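Local coordinates for putative sugar ABC transport system, substrate-binding protein (Bordetella parapertussis, PDB 5IX8) that probably binds a carbohydrate in the periplasm as the solute-binding component of an ABC transport system, at residues 101-107 with 114-120; 85-89 with 108-113; 74-78 with 265-269. All blocks are in the same frame, centred on the assembly; numbering follows the deposited sequence. Where two conformers were deposited one is given.

How the interactions relate
All three contacts lie in the same lobe, on or beside the parallel sheet ordered 47-53, 17-22, 77-80, 101-105, 116-119, 288-290. Interaction 1 joins neighbouring strands 101-105 and 116-119. Its centre is about 10 Å from that of interaction 2, where the loop 108-113 between these strands meets the loop leading from strand 77-80 to helix 89-97; Ile114 packs on Val109 at the junction. Interaction 3, centred about 12 Å from interaction 1 and 19 Å from interaction 2, sets strand 77-80 against helix 254-270, and a Lys101-Glu268 salt bridge ties it to interaction 1. Its segments bracket the other two contacts in sequence: the late helix returns to the lobe formed mostly by early strands.

Interaction 1: 101-107 with 114-120; sequences KTISAGI and IAFGVLQ
Ile103 lies over one face of the Phe116 ring, its CG1 4.1 Å from the ring centroid and 28° off the normal. Both side chains leave the sheet on the same face and run alongside each other. Ile103 CD1 reaches the ring at CZ (3.6 Å), while CG2 comes to CE2. Phe116 takes this place with CG between its backbone N and carbonyl carbon (chi1 64°). The pair belongs to two adjacent parallel strands, 101-105 and 116-119, of the Rossmann-like sheet expected of a periplasmic binding protein lobe; the strands are linked by a loop without an intervening helix. Four backbone bonds tie the segments. Ser104 sits between two of them, its N giving to Phe116 O and its O receiving Val118 N, with Gly117 as the residue opposite. Ala115 N gives to Thr102 O, and Gly106 N meets Val118 O almost straight, at 173°. Ser104 O also has a CA-H contact from Gly117, 3.1 Å from CA. Ile103, Ala105, Phe116 and Val118 share one face of the sheet, where Ile261 of helix 254-270 packs on Ala105 and Val118. On the opposite face, Ser104 OG is hydrogen-bonded to Tyr286 OH. Leu119 CB lies 3.4 Å from Gly106 O. At the other end Val92 of helix 89-97 touches both Thr102 and Ile114, whose methyls press tightly together: Thr102 CG2 to Ile114 CD1 is 3.5 Å.

Interaction 2: 85-89 with 108-113; sequences YSGYD and PVNSDK
Asn110 lies flat on Tyr85, its amide plane parallel to the ring and its CB 3.4 Å from the ring centroid, 12° off the normal: a CH-pi contact over the centre of one face. The loops involved follow strands 77-80 and 101-105 at their C-terminal ends, the side of the Rossmann-like lobe that in this fold borders the ligand cleft; Asn110 itself is the centre of an inverse gamma turn. Further apolar packing comes from Pro108, which brings CB to Tyr85 CE1, and from Val109, whose CG2 touches Tyr88 CB. Among the hydrogen bonds, Asn110 N gives to Tyr85 O, tilted 28° from the carbonyl plane. The amide is fixed in rotation by ND2, which reaches Ser86 OG at 3.1 Å, nearly in its own plane. Tyr85 OH is held by Ser283 O, and a sulfate ion lies about 6 Å from the Tyr85 side chain. Two waters fill the bend of 85-89: one links Tyr85 O to Tyr88 N and, weakly, Asn110 O; the other joins Gly87 N to Asn110 O. The charged end centres on Asp89, with CG trans to the backbone N (chi1 -167°), which carries the carboxylate over to Ser111 and Lys113. Ser111 OG, which also accepts from Lys113 N in an ST turn, gives to the anti lone pair of Asp89 OD1 at 2.7 Å. Asp112 OD1, 3.6 Å from Lys113 NZ, adds a second carboxylate to the network. Lys113 curls at its last torsion, and NZ forms a salt bridge to the syn lone pair of Asp89 OD2 (2.8 Å).

Interaction 3: 74-78 with 265-269; sequences GVDYA and AIREH
Tyr77 points its ring at helix 254-270 and donates a short hydrogen bond from OH to Glu268 OE1 (2.5 Å). This is strand-on-helix packing in a Rossmann-like lobe: strand 77-80 is an inner strand of the parallel sheet, and the helix, which follows strand 246-250 of the other lobe, comes back across to lie on it. Ala265 and, one turn later, Glu268 and His269 offer a single side to the tyrosine. Ala265 CB lies over one face of the ring, 4.4 Å from CD1. Glu268 OE1 approaches at the ring edge, in plane, and is met nearly along its C-O axis, while the carboxylate stands almost upright to the ring (85°). His269 CB also sits at the edge, 3.3 Å from Tyr77 OH. The imidazole beyond it is oblique to the phenol, planes 76° apart. Next to this aromatic pair, Asp76 and His269 are joined through water: the water gives to Asp76 OD1 at 2.8 Å and lies 3.0 Å from His269 NE2, in the plane of the imidazole at its edge.

The second shell fixes these groups. Glu268 bends at its second torsion (chi2 -81°), which swings the carboxylate across to the tyrosine, and its OE2 pairs with Lys101 NZ of the neighbouring strand in a salt bridge. Ile103 of that strand packs on both Tyr77 and Ala265. Gly74 ends helix 60-73 in a Schellman motif; Asp76 follows two residues later, just before strand 77-80. There its OD2 accepts the backbone N of Lys17, while OD1 takes the water.

Interaction 1: 101-107 with 114-120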
ATOM      1  N   LYS A 101      -7.500   8.041 -19.577  1.00 13.02           N
ATOM      2  CA  LYS A 101      -6.392   8.371 -18.692  1.00 13.84           C
ATOM      3  C   LYS A 101      -6.296   7.311 -17.601  1.00 12.35           C
ATOM      4  O   LYS A 101      -7.293   6.671 -17.241  1.00 14.55           O
ATOM      5  CB  LYS A 101      -6.587   9.765 -18.076  1.00 14.95           C
ATOM      6  CG  LYS A 101      -6.537  10.823 -19.128  1.00 18.16           C
ATOM      7  CD  LYS A 101      -6.699  12.215 -18.540  1.00 21.06           C
ATOM      8  CE  LYS A 101      -6.629  13.261 -19.655  1.00 25.11           C
ATOM      9  NZ  LYS A 101      -6.322  14.588 -19.073  1.00 28.43           N
ATOM     10  N   THR A 102      -5.084   7.098 -17.102  1.00 10.95           N
ATOM     11  CA  THR A 102      -4.835   6.070 -16.101  1.00  9.69           C
ATOM     12  C   THR A 102      -4.404   6.742 -14.807  1.00 10.70           C
ATOM     13  O   THR A 102      -3.533   7.621 -14.812  1.00 12.51           O
ATOM     14  CB  THR A 102      -3.766   5.069 -16.568  1.00 11.24           C
ATOM     15  OG1 THR A 102      -4.243   4.401 -17.740  1.00 13.23           O
ATOM     16  CG2 THR A 102      -3.569   4.001 -15.507  1.00 11.93           C
ATOM     17  N   ILE A 103      -5.029   6.335 -13.713  1.00  9.84           N
ATOM     18  CA  ILE A 103      -4.742   6.852 -12.382  1.00  9.26           C
ATOM     19  C   ILE A 103      -4.011   5.769 -11.608  1.00  9.69           C
ATOM     20  O   ILE A 103      -4.485   4.629 -11.524  1.00 11.80           O
ATOM     21  CB  ILE A 103      -6.036   7.258 -11.653  1.00 10.10           C
ATOM     22  CG1 ILE A 103      -6.767   8.347 -12.463  1.00  9.47           C
ATOM     23  CG2 ILE A 103      -5.751   7.705 -10.190  1.00 12.90           C
ATOM     24  CD1 ILE A 103      -8.246   8.590 -12.008  1.00 11.94           C
ATOM     25  N   SER A 104      -2.889   6.137 -11.004  1.00  8.83           N
ATOM     26  CA  SER A 104      -2.123   5.222 -10.154  1.00  9.16           C
ATOM     27  C   SER A 104      -2.718   5.209  -8.756  1.00 10.85           C
ATOM     28  O   SER A 104      -2.944   6.277  -8.174  1.00 11.52           O
ATOM     29  CB  SER A 104      -0.663   5.702 -10.105  1.00  9.87           C
ATOM     30  OG  SER A 104       0.089   5.098  -9.059  1.00 12.93           O
ATOM     31  N   ALA A 105      -2.988   4.008  -8.209  1.00 10.90           N
ATOM     32  CA  ALA A 105      -3.577   3.882  -6.877  1.00 11.61           C
ATOM     33  C   ALA A 105      -2.665   3.109  -5.938  1.00 10.99           C
ATOM     34  O   ALA A 105      -2.257   1.983  -6.251  1.00 12.09           O
ATOM     35  CB  ALA A 105      -4.934   3.185  -6.969  1.00 11.80           C
ATOM     36  N   GLY A 106      -2.362   3.709  -4.772  1.00  9.75           N
ATOM     37  CA  GLY A 106      -1.748   3.004  -3.652  1.00 10.13           C
ATOM     38  C   GLY A 106      -0.254   2.743  -3.716  1.00 11.18           C
ATOM     39  O   GLY A 106       0.438   2.884  -2.706  1.00 11.36           O
ATOM     40  N   ILE A 107       0.246   2.322  -4.871  1.00 10.97           N
ATOM     41  CA  ILE A 107       1.659   1.962  -5.026  1.00 12.29           C
ATOM     42  C   ILE A 107       2.177   2.498  -6.354  1.00 11.00           C
ATOM     43  O   ILE A 107       1.413   2.695  -7.308  1.00 12.11           O
ATOM     44  CB  ILE A 107       1.853   0.436  -4.968  1.00 15.24           C
ATOM     45  CG1 ILE A 107       0.730  -0.255  -5.774  1.00 16.28           C
ATOM     46  CG2 ILE A 107       1.842  -0.026  -3.495  1.00 15.78           C
ATOM     47  CD1 ILE A 107       1.097  -1.652  -6.219  1.00 18.06           C
ATOM     48  N   ILE A 114       1.119   7.951 -16.837  1.00 10.82           N
ATOM     49  CA  ILE A 114       0.060   8.042 -15.837  1.00 11.36           C
ATOM     50  C   ILE A 114      -0.379   9.487 -15.695  1.00 11.91           C
ATOM     51  O   ILE A 114       0.451  10.410 -15.703  1.00 14.13           O
ATOM     52  CB  ILE A 114       0.594   7.483 -14.502  1.00 10.95           C
ATOM     53  CG1 ILE A 114       0.886   5.980 -14.608  1.00 12.20           C
ATOM     54  CG2 ILE A 114      -0.326   7.824 -13.311  1.00 11.29           C
ATOM     55  CD1 ILE A 114      -0.382   5.073 -14.658  1.00 13.80           C
ATOM     56  N   ALA A 115      -1.698   9.699 -15.594  1.00 10.83           N
ATOM     57  CA  ALA A 115      -2.219  11.066 -15.469  1.00 11.86           C
ATOM     58  C   ALA A 115      -1.904  11.651 -14.098  1.00 13.01           C
ATOM     59  O   ALA A 115      -1.338  12.753 -13.996  1.00 14.26           O
ATOM     60  CB  ALA A 115      -3.726  11.089 -15.742  1.00 12.77           C
ATOM     61  N   PHE A 116      -2.241  10.912 -13.032  1.00 12.04           N
ATOM     62  CA  PHE A 116      -1.854  11.279 -11.673  1.00 11.75           C
ATOM     63  C   PHE A 116      -2.025  10.048 -10.802  1.00 11.96           C
ATOM     64  O   PHE A 116      -2.582   9.032 -11.224  1.00 11.73           O
ATOM     65  CB  PHE A 116      -2.673  12.462 -11.100  1.00 12.60           C
ATOM     66  CG  PHE A 116      -4.143  12.162 -10.935  1.00 12.44           C
ATOM     67  CD1 PHE A 116      -5.029  12.370 -11.988  1.00 12.35           C
ATOM     68  CD2 PHE A 116      -4.628  11.621  -9.752  1.00 12.94           C
ATOM     69  CE1 PHE A 116      -6.397  12.071 -11.837  1.00 12.73           C
ATOM     70  CE2 PHE A 116      -5.981  11.364  -9.587  1.00 13.24           C
ATOM     71  CZ  PHE A 116      -6.865  11.563 -10.631  1.00 12.73           C
ATOM     72  N   GLY A 117      -1.532  10.153  -9.572  1.00 10.69           N
ATOM     73  CA  GLY A 117      -1.645   9.070  -8.623  1.00  9.70           C
ATOM     74  C   GLY A 117      -2.100   9.556  -7.260  1.00 10.64           C
ATOM     75  O   GLY A 117      -2.012  10.740  -6.927  1.00 12.28           O
ATOM     76  N   VAL A 118      -2.610   8.612  -6.473  1.00 11.15           N
ATOM     77  CA  VAL A 118      -2.921   8.849  -5.070  1.00 10.84           C
ATOM     78  C   VAL A 118      -2.321   7.679  -4.331  1.00 11.23           C
ATOM     79  O   VAL A 118      -2.734   6.534  -4.558  1.00 12.10           O
ATOM     80  CB  VAL A 118      -4.436   8.932  -4.792  1.00 10.92           C
ATOM     81  CG1 VAL A 118      -4.663   9.082  -3.303  1.00 12.64           C
ATOM     82  CG2 VAL A 118      -5.096  10.103  -5.555  1.00 11.04           C
ATOM     83  N   LEU A 119      -1.334   7.947  -3.477  1.00 10.65           N
ATOM     84  CA  LEU A 119      -0.669   6.827  -2.799  1.00 10.82           C
ATOM     85  C   LEU A 119      -0.069   7.344  -1.499  1.00 11.79           C
ATOM     86  O   LEU A 119      -0.702   8.156  -0.824  1.00 13.17           O
ATOM     87  CB  LEU A 119       0.354   6.156  -3.735  1.00 12.89           C
ATOM     88  CG  LEU A 119       1.485   6.974  -4.392  1.00 14.23           C
ATOM     89  CD1 LEU A 119       2.630   6.013  -4.739  1.00 14.38           C
ATOM     90  CD2 LEU A 119       1.051   7.690  -5.663  1.00 15.75           C
ATOM     91  N   GLN A 120       1.059   6.773  -1.080  0.54 13.21           N
ATOM     92  CA  GLN A 120       1.825   7.274   0.054  0.54 13.38           C
ATOM     93  C   GLN A 120       3.298   7.178  -0.287  0.54 13.20           C
ATOM     94  O   GLN A 120       3.684   6.539  -1.271  0.54 13.98           O
ATOM     95  CB  GLN A 120       1.557   6.501   1.351  0.54 14.42           C
ATOM     96  CG  GLN A 120       0.249   6.826   2.038  0.54 14.35           C
ATOM     97  CD  GLN A 120       0.106   6.109   3.375  0.54 13.66           C
ATOM     98  OE1 GLN A 120       0.344   4.922   3.470  0.54 15.12           O
ATOM     99  NE2 GLN A 120      -0.257   6.839   4.406  0.54 10.71           N
TER

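Interaction 2: 85-89 with 108-113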
ATOM      1  N   TYR A  85       6.252  -3.485 -11.026  1.00 10.52           N
ATOM      2  CA  TYR A  85       6.565  -2.069 -11.217  1.00 10.78           C
ATOM      3  C   TYR A  85       6.644  -1.726 -12.697  1.00 11.66           C
ATOM      4  O   TYR A  85       6.077  -0.719 -13.142  1.00 11.78           O
ATOM      5  CB  TYR A  85       7.874  -1.712 -10.525  1.00 11.91           C
ATOM      6  CG  TYR A  85       8.261  -0.236 -10.596  1.00 12.07           C
ATOM      7  CD1 TYR A  85       7.394   0.777 -10.122  1.00 11.90           C
ATOM      8  CD2 TYR A  85       9.515   0.149 -11.074  1.00 11.58           C
ATOM      9  CE1 TYR A  85       7.772   2.135 -10.127  1.00 12.30           C
ATOM     10  CE2 TYR A  85       9.895   1.476 -11.071  1.00 11.21           C
ATOM     11  CZ  TYR A  85       9.021   2.478 -10.609  1.00 12.58           C
ATOM     12  OH  TYR A  85       9.441   3.781 -10.632  1.00 13.12           O
ATOM     13  N   SER A  86       7.346  -2.549 -13.469  1.00 12.66           N
ATOM     14  CA  SER A  86       7.684  -2.245 -14.855  1.00 13.44           C
ATOM     15  C   SER A  86       6.829  -3.035 -15.837  1.00 14.42           C
ATOM     16  O   SER A  86       6.304  -4.111 -15.531  1.00 15.78           O
ATOM     17  CB  SER A  86       9.174  -2.509 -15.124  1.00 14.81           C
ATOM     18  OG  SER A  86       9.991  -1.629 -14.352  1.00 16.33           O
ATOM     19  N   GLY A  87       6.700  -2.473 -17.033  1.00 14.88           N
ATOM     20  CA  GLY A  87       6.050  -3.121 -18.154  1.00 14.87           C
ATOM     21  C   GLY A  87       4.685  -2.569 -18.543  1.00 15.12           C
ATOM     22  O   GLY A  87       4.093  -3.075 -19.504  1.00 17.10           O
ATOM     23  N   TYR A  88       4.153  -1.583 -17.820  1.00 14.23           N
ATOM     24  CA  TYR A  88       2.819  -1.051 -18.081  1.00 13.33           C
ATOM     25  C   TYR A  88       2.828   0.184 -18.966  1.00 14.93           C
ATOM     26  O   TYR A  88       1.753   0.649 -19.353  1.00 14.65           O
ATOM     27  CB  TYR A  88       2.103  -0.708 -16.759  1.00 13.73           C
ATOM     28  CG  TYR A  88       1.705  -1.957 -16.007  1.00 13.76           C
ATOM     29  CD1 TYR A  88       2.647  -2.691 -15.299  1.00 14.66           C
ATOM     30  CD2 TYR A  88       0.387  -2.407 -16.011  1.00 13.94           C
ATOM     31  CE1 TYR A  88       2.305  -3.817 -14.611  1.00 14.43           C
ATOM     32  CE2 TYR A  88       0.025  -3.567 -15.305  1.00 13.49           C
ATOM     33  CZ  TYR A  88       0.999  -4.268 -14.630  1.00 14.43           C
ATOM     34  OH  TYR A  88       0.679  -5.400 -13.944  1.00 14.87           O
ATOM     35  N   ASP A  89       3.990   0.745 -19.294  1.00 16.06           N
ATOM     36  CA  ASP A  89       3.936   1.970 -20.090  1.00 17.39           C
ATOM     37  C   ASP A  89       3.249   1.742 -21.438  1.00 16.17           C
ATOM     38  O   ASP A  89       2.430   2.592 -21.821  1.00 15.77           O
ATOM     39  CB  ASP A  89       5.336   2.576 -20.253  1.00 19.04           C
ATOM     40  CG  ASP A  89       5.303   3.990 -20.802  1.00 22.15           C
ATOM     41  OD1 ASP A  89       4.812   4.889 -20.105  1.00 22.31           O
ATOM     42  OD2 ASP A  89       5.788   4.203 -21.937  1.00 24.96           O
ATOM     43  N   PRO A 108       3.495   2.754  -6.438  1.00 10.59           N
ATOM     44  CA  PRO A 108       4.060   3.344  -7.662  1.00 12.07           C
ATOM     45  C   PRO A 108       3.988   2.397  -8.860  1.00 12.00           C
ATOM     46  O   PRO A 108       4.093   1.173  -8.724  1.00 12.01           O
ATOM     47  CB  PRO A 108       5.530   3.583  -7.303  1.00 12.93           C
ATOM     48  CG  PRO A 108       5.636   3.471  -5.853  1.00 12.21           C
ATOM     49  CD  PRO A 108       4.507   2.590  -5.379  1.00 10.85           C
ATOM     50  N   VAL A 109       3.848   2.977 -10.055  1.00 11.15           N
ATOM     51  CA  VAL A 109       4.022   2.218 -11.287  1.00 11.10           C
ATOM     52  C   VAL A 109       5.023   2.959 -12.178  1.00 10.98           C
ATOM     53  O   VAL A 109       5.099   4.200 -12.187  1.00 10.83           O
ATOM     54  CB  VAL A 109       2.658   1.969 -11.991  1.00 12.36           C
ATOM     55  CG1 VAL A 109       1.991   3.263 -12.395  1.00 12.79           C
ATOM     56  CG2 VAL A 109       2.788   1.021 -13.171  1.00 13.32           C
ATOM     57  N   ASN A 110       5.803   2.186 -12.940  1.00 11.25           N
ATOM     58  CA  ASN A 110       6.891   2.736 -13.747  1.00 12.59           C
ATOM     59  C   ASN A 110       6.378   3.178 -15.118  1.00 12.75           C
ATOM     60  O   ASN A 110       6.673   2.577 -16.157  1.00 14.98           O
ATOM     61  CB  ASN A 110       7.984   1.690 -13.884  1.00 14.23           C
ATOM     62  CG  ASN A 110       9.281   2.270 -14.348  1.00 15.21           C
ATOM     63  OD1 ASN A 110       9.498   3.488 -14.305  1.00 17.12           O
ATOM     64  ND2 ASN A 110      10.157   1.400 -14.823  1.00 17.91           N
ATOM     65  N   SER A 111       5.610   4.259 -15.122  1.00 12.16           N
ATOM     66  CA  SER A 111       5.142   4.830 -16.384  1.00 11.76           C
ATOM     67  C   SER A 111       4.945   6.322 -16.204  1.00 12.38           C
ATOM     68  O   SER A 111       4.138   6.734 -15.368  1.00 12.32           O
ATOM     69  CB  SER A 111       3.833   4.186 -16.848  1.00 13.20           C
ATOM     70  OG  SER A 111       3.285   4.897 -17.937  1.00 16.16           O
ATOM     71  N   ASP A 112       5.650   7.131 -17.007  1.00 12.22           N
ATOM     72  CA  ASP A 112       5.447   8.578 -16.913  1.00 13.36           C
ATOM     73  C   ASP A 112       4.255   9.065 -17.720  1.00 14.28           C
ATOM     74  O   ASP A 112       4.080  10.290 -17.853  1.00 15.37           O
ATOM     75  CB  ASP A 112       6.716   9.339 -17.318  1.00 14.65           C
ATOM     76  CG  ASP A 112       7.130   9.087 -18.763  1.00 18.22           C
ATOM     77  OD1 ASP A 112       6.344   8.571 -19.567  1.00 19.10           O
ATOM     78  OD2 ASP A 112       8.273   9.443 -19.105  1.00 21.05           O
ATOM     79  N   LYS A 113       3.448   8.140 -18.253  1.00 13.39           N
ATOM     80  CA  LYS A 113       2.221   8.482 -18.971  1.00 12.67           C
ATOM     81  C   LYS A 113       0.967   8.380 -18.093  1.00 12.23           C
ATOM     82  O   LYS A 113      -0.130   8.671 -18.560  1.00 12.67           O
ATOM     83  CB  LYS A 113       2.096   7.605 -20.218  1.00 15.10           C
ATOM     84  CG  LYS A 113       3.190   7.937 -21.246  1.00 18.77           C
ATOM     85  CD  LYS A 113       3.178   6.979 -22.412  1.00 22.64           C
ATOM     86  CE  LYS A 113       4.393   7.179 -23.351  1.00 25.98           C
ATOM     87  NZ  LYS A 113       5.730   6.930 -22.669  1.00 28.18           N
TER
HETATM   88  O   HOH W   1       5.209   0.106 -15.725  1.00 13.48           O
HETATM   89  O   HOH W   2       8.253   0.270 -17.280  1.00 28.65           O

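Interaction 3: 74-78 with 265-269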
ATOM      1  N   GLY A  74     -15.724   1.569 -22.535  1.00 27.12           N
ATOM      2  CA  GLY A  74     -15.922   3.007 -22.574  1.00 26.13           C
ATOM      3  C   GLY A  74     -15.660   3.705 -21.259  1.00 23.28           C
ATOM      4  O   GLY A  74     -16.278   4.738 -20.968  1.00 24.84           O
ATOM      5  N   VAL A  75     -14.757   3.180 -20.452  1.00 20.11           N
ATOM      6  CA  VAL A  75     -14.406   3.912 -19.246  1.00 17.20           C
ATOM      7  C   VAL A  75     -13.700   5.219 -19.614  1.00 16.34           C
ATOM      8  O   VAL A  75     -13.131   5.376 -20.696  1.00 17.14           O
ATOM      9  CB  VAL A  75     -13.547   3.055 -18.306  1.00 18.40           C
ATOM     10  CG1 VAL A  75     -14.184   1.692 -18.066  1.00 17.09           C
ATOM     11  CG2 VAL A  75     -12.152   2.919 -18.810  1.00 19.60           C
ATOM     12  N   ASP A  76     -13.769   6.179 -18.705  1.00 14.33           N
ATOM     13  CA  ASP A  76     -13.055   7.443 -18.857  1.00 14.22           C
ATOM     14  C   ASP A  76     -11.696   7.429 -18.184  1.00 14.68           C
ATOM     15  O   ASP A  76     -10.746   8.047 -18.694  1.00 15.33           O
ATOM     16  CB  ASP A  76     -13.910   8.583 -18.292  1.00 16.25           C
ATOM     17  CG  ASP A  76     -15.254   8.690 -19.018  1.00 17.94           C
ATOM     18  OD1 ASP A  76     -15.234   9.095 -20.189  1.00 19.08           O
ATOM     19  OD2 ASP A  76     -16.313   8.360 -18.455  1.00 18.19           O
ATOM     20  N   TYR A  77     -11.575   6.689 -17.087  1.00 13.97           N
ATOM     21  CA  TYR A  77     -10.323   6.506 -16.368  1.00 14.01           C
ATOM     22  C   TYR A  77     -10.170   5.046 -16.016  1.00 14.00           C
ATOM     23  O   TYR A  77     -11.130   4.392 -15.594  1.00 14.62           O
ATOM     24  CB  TYR A  77     -10.245   7.312 -15.068  1.00 14.55           C
ATOM     25  CG  TYR A  77     -10.350   8.783 -15.318  1.00 14.10           C
ATOM     26  CD1 TYR A  77     -11.584   9.390 -15.421  1.00 15.06           C
ATOM     27  CD2 TYR A  77      -9.211   9.575 -15.460  1.00 15.44           C
ATOM     28  CE1 TYR A  77     -11.688  10.737 -15.689  1.00 15.67           C
ATOM     29  CE2 TYR A  77      -9.315  10.935 -15.712  1.00 16.08           C
ATOM     30  CZ  TYR A  77     -10.556  11.505 -15.827  1.00 16.85           C
ATOM     31  OH  TYR A  77     -10.678  12.844 -16.110  1.00 17.98           O
ATOM     32  N   ALA A  78      -8.952   4.555 -16.158  1.00 12.58           N
ATOM     33  CA  ALA A  78      -8.547   3.284 -15.578  1.00 12.54           C
ATOM     34  C   ALA A  78      -7.812   3.584 -14.291  1.00 12.79           C
ATOM     35  O   ALA A  78      -7.007   4.507 -14.255  1.00 15.62           O
ATOM     36  CB  ALA A  78      -7.617   2.543 -16.546  1.00 13.42           C
ATOM     37  N   ALA A 265     -10.524  12.562  -9.792  1.00 10.57           N
ATOM     38  CA  ALA A 265     -10.955  12.247 -11.160  1.00 10.59           C
ATOM     39  C   ALA A 265     -12.078  13.181 -11.623  1.00  9.65           C
ATOM     40  O   ALA A 265     -12.089  13.610 -12.793  1.00 10.22           O
ATOM     41  CB  ALA A 265     -11.405  10.783 -11.269  1.00 12.52           C
ATOM     42  N   ILE A 266     -13.042  13.495 -10.740  1.00  9.04           N
ATOM     43  CA  ILE A 266     -14.133  14.386 -11.160  1.00 10.10           C
ATOM     44  C   ILE A 266     -13.574  15.732 -11.568  1.00 10.96           C
ATOM     45  O   ILE A 266     -13.978  16.315 -12.592  1.00 11.87           O
ATOM     46  CB  ILE A 266     -15.171  14.561 -10.039  1.00 10.52           C
ATOM     47  CG1 ILE A 266     -15.888  13.249  -9.740  1.00 11.15           C
ATOM     48  CG2 ILE A 266     -16.205  15.620 -10.424  1.00 12.50           C
ATOM     49  CD1 ILE A 266     -16.650  13.266  -8.409  1.00 11.54           C
ATOM     50  N   ARG A 267     -12.636  16.248 -10.773  1.00  9.93           N
ATOM     51  CA  ARG A 267     -12.039  17.542 -11.072  1.00 10.11           C
ATOM     52  C   ARG A 267     -11.260  17.491 -12.368  1.00 11.08           C
ATOM     53  O   ARG A 267     -11.375  18.394 -13.207  1.00 12.19           O
ATOM     54  CB  ARG A 267     -11.158  17.971  -9.894  1.00 10.02           C
ATOM     55  CG  ARG A 267     -12.042  18.402  -8.720  1.00  9.33           C
ATOM     56  CD  ARG A 267     -11.197  18.524  -7.469  1.00 11.29           C
ATOM     57  NE  ARG A 267     -11.966  19.190  -6.416  1.00 12.00           N
ATOM     58  CZ  ARG A 267     -12.812  18.569  -5.611  1.00 12.89           C
ATOM     59  NH1 ARG A 267     -12.976  17.236  -5.673  1.00 13.13           N
ATOM     60  NH2 ARG A 267     -13.459  19.291  -4.726  1.00 14.43           N
ATOM     61  N   GLU A 268     -10.441  16.452 -12.551  1.00 11.84           N
ATOM     62  CA  GLU A 268      -9.672  16.344 -13.795  1.00 13.39           C
ATOM     63  C   GLU A 268     -10.611  16.298 -14.992  1.00 12.94           C
ATOM     64  O   GLU A 268     -10.420  17.015 -15.983  1.00 13.42           O
ATOM     65  CB  GLU A 268      -8.794  15.095 -13.753  1.00 15.13           C
ATOM     66  CG  GLU A 268      -7.493  15.198 -14.564  1.00 17.96           C
ATOM     67  CD  GLU A 268      -7.676  14.957 -16.057  1.00 21.71           C
ATOM     68  OE1 GLU A 268      -8.652  14.277 -16.461  1.00 21.77           O
ATOM     69  OE2 GLU A 268      -6.816  15.447 -16.838  1.00 24.81           O
ATOM     70  N   HIS A 269     -11.680  15.518 -14.869  1.00 11.77           N
ATOM     71  CA  HIS A 269     -12.610  15.298 -15.969  1.00 13.07           C
ATOM     72  C   HIS A 269     -13.339  16.572 -16.361  1.00 14.49           C
ATOM     73  O   HIS A 269     -13.604  16.800 -17.554  1.00 17.56           O
ATOM     74  CB  HIS A 269     -13.605  14.220 -15.560  1.00 14.30           C
ATOM     75  CG  HIS A 269     -14.384  13.651 -16.698  1.00 16.86           C
ATOM     76  ND1 HIS A 269     -15.753  13.540 -16.671  1.00 19.30           N
ATOM     77  CD2 HIS A 269     -13.985  13.129 -17.886  1.00 19.00           C
ATOM     78  CE1 HIS A 269     -16.171  12.967 -17.790  1.00 19.54           C
ATOM     79  NE2 HIS A 269     -15.121  12.734 -18.557  1.00 20.35           N
TER
HETATM   80  O   HOH W   3     -13.474  11.244 -20.584  1.00 43.85           O